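Local coordinates for protein probable hydrolase (Pseudomonas aeruginosa, PDB 3OM8) that is a probable alpha/beta-fold hydrolase, possibly acting as a 3-oxoadipate enol-lactonase, at residues 211-216 and 237-242. Sequence-based numbering, arbitrary orientation.
Sequences TLVIAG and ARLVTL
Val-213 pairs with Leu-239 in a parallel ladder and bonds to the residues flanking it, Arg-238 and Val-240. Its N donates to Arg-238 O at 2.8 Å. Its O accepts from Val-240 N, nearly straight at 170°. Ala-215 grips the strand in the same way, through Val-240 O and Leu-242 N. Thr-211 O takes Arg-238 N at 3.0 Å. The tight, buried part runs from Val-213 to Gly-216 against Val-240 to Leu-242. Leu-212 CG is anti to the backbone N (chi1 169°), and the second torsion then brings CD1 nearer the neighbouring strand. There it meets Val-240 CG2 at 4.0 Å. Ile-214 CG2 touches Leu-242 CD1 further along the same face. These strands are the last two of the alpha/beta hydrolase sheet, joined by a beta-alpha-beta crossover through helix 224-233. That helix covers the face of Val-213 and Leu-239, where Leu-239 CD1 lies 3.9 Å from Val-213 CG1. Helix 253-264 covers the face of Leu-212 and Ile-214. The start of segment 237-242 is looser: Ala-237, Arg-238 and Leu-239 are partly exposed. Strand 238-242 is the outermost of its chain, packed against a second subunit. The Arg-238 chain bends at chi3 (-73°), which lays one guanidinium face over Leu-212 CD1, off-centre.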
loop_
_atom_site.group_PDB
_atom_site.type_symbol
_atom_site.label_atom_id
_atom_site.label_comp_id
_atom_site.label_asym_id
_atom_site.label_seq_id
_atom_site.Cartn_x
_atom_site.Cartn_y
_atom_site.Cartn_z
ATOM N N THR B 211 -2.587 -14.779 1.074
ATOM C CA THR B 211 -3.524 -13.803 0.560
ATOM C C THR B 211 -2.858 -12.546 0.017
ATOM O O THR B 211 -2.060 -11.920 0.701
ATOM C CB THR B 211 -4.500 -13.378 1.666
ATOM O OG1 THR B 211 -5.142 -14.539 2.207
ATOM C CG2 THR B 211 -5.536 -12.425 1.113
ATOM N N LEU B 212 -3.208 -12.173 -1.209
ATOM C CA LEU B 212 -2.861 -10.865 -1.752
ATOM C C LEU B 212 -4.117 -9.992 -1.805
ATOM O O LEU B 212 -5.153 -10.425 -2.303
ATOM C CB LEU B 212 -2.287 -10.997 -3.160
ATOM C CG LEU B 212 -2.135 -9.687 -3.934
ATOM C CD1 LEU B 212 -1.094 -8.787 -3.257
ATOM C CD2 LEU B 212 -1.732 -9.947 -5.385
ATOM N N VAL B 213 -4.018 -8.769 -1.293
ATOM C CA VAL B 213 -5.113 -7.811 -1.358
ATOM C C VAL B 213 -4.755 -6.644 -2.274
ATOM O O VAL B 213 -3.748 -5.966 -2.059
ATOM C CB VAL B 213 -5.437 -7.231 0.022
ATOM C CG1 VAL B 213 -6.586 -6.238 -0.084
ATOM C CG2 VAL B 213 -5.767 -8.329 1.000
ATOM N N ILE B 214 -5.581 -6.419 -3.292
ATOM C CA ILE B 214 -5.444 -5.270 -4.181
ATOM C C ILE B 214 -6.516 -4.243 -3.834
ATOM O O ILE B 214 -7.694 -4.594 -3.702
ATOM C CB ILE B 214 -5.574 -5.696 -5.653
ATOM C CG1 ILE B 214 -4.531 -6.772 -5.976
ATOM C CG2 ILE B 214 -5.429 -4.492 -6.579
ATOM C CD1 ILE B 214 -4.607 -7.309 -7.373
ATOM N N ALA B 215 -6.115 -2.987 -3.660
ATOM C CA ALA B 215 -7.058 -1.927 -3.299
ATOM C C ALA B 215 -6.901 -0.709 -4.197
ATOM O O ALA B 215 -5.836 -0.489 -4.767
ATOM C CB ALA B 215 -6.900 -1.530 -1.839
ATOM N N GLY B 216 -7.970 0.067 -4.335
ATOM C CA GLY B 216 -7.952 1.265 -5.151
ATOM C C GLY B 216 -7.954 2.468 -4.238
ATOM O O GLY B 216 -8.790 2.572 -3.349
ATOM N N ALA B 237 -0.561 -11.799 4.880
ATOM C CA ALA B 237 -1.186 -11.191 3.712
ATOM C C ALA B 237 -0.362 -10.012 3.207
ATOM O O ALA B 237 0.289 -9.318 3.991
ATOM C CB ALA B 237 -2.627 -10.744 4.031
ATOM N N ARG B 238 -0.401 -9.793 1.897
ATOM C CA ARG B 238 0.219 -8.621 1.290
ATOM C C ARG B 238 -0.830 -7.644 0.756
ATOM O O ARG B 238 -1.960 -8.033 0.448
ATOM C CB ARG B 238 1.109 -9.035 0.126
ATOM C CG ARG B 238 2.365 -9.765 0.503
ATOM C CD ARG B 238 3.428 -9.458 -0.521
ATOM N NE ARG B 238 3.173 -10.124 -1.788
ATOM C CZ ARG B 238 3.013 -9.492 -2.943
ATOM N NH1 ARG B 238 2.802 -10.198 -4.041
ATOM N NH2 ARG B 238 3.071 -8.162 -3.008
ATOM N N LEU B 239 -0.434 -6.382 0.625
ATOM C CA LEU B 239 -1.300 -5.341 0.089
ATOM C C LEU B 239 -0.617 -4.617 -1.069
ATOM O O LEU B 239 0.527 -4.170 -0.953
ATOM C CB LEU B 239 -1.671 -4.328 1.183
ATOM C CG LEU B 239 -2.451 -3.081 0.754
ATOM C CD1 LEU B 239 -3.893 -3.476 0.450
ATOM C CD2 LEU B 239 -2.426 -2.000 1.812
ATOM N N VAL B 240 -1.327 -4.522 -2.187
ATOM C CA VAL B 240 -0.926 -3.699 -3.314
ATOM C C VAL B 240 -1.981 -2.612 -3.493
ATOM O O VAL B 240 -3.159 -2.908 -3.561
ATOM C CB VAL B 240 -0.825 -4.535 -4.598
ATOM C CG1 VAL B 240 -0.867 -3.642 -5.834
ATOM C CG2 VAL B 240 0.447 -5.385 -4.576
ATOM N N THR B 241 -1.570 -1.355 -3.552
ATOM C CA THR B 241 -2.533 -0.275 -3.715
ATOM C C THR B 241 -2.310 0.467 -5.021
ATOM O O THR B 241 -1.248 1.037 -5.241
ATOM C CB THR B 241 -2.451 0.716 -2.555
ATOM O OG1 THR B 241 -2.783 0.044 -1.338
ATOM C CG2 THR B 241 -3.423 1.869 -2.768
ATOM N N LEU B 242 -3.313 0.460 -5.890
ATOM C CA LEU B 242 -3.203 1.148 -7.171
ATOM C C LEU B 242 -3.951 2.471 -7.126
ATOM O O LEU B 242 -4.877 2.631 -6.337
ATOM C CB LEU B 242 -3.735 0.261 -8.293
ATOM C CG LEU B 242 -3.075 -1.115 -8.350
ATOM C CD1 LEU B 242 -3.744 -2.017 -9.366
ATOM C CD2 LEU B 242 -1.570 -0.977 -8.641
#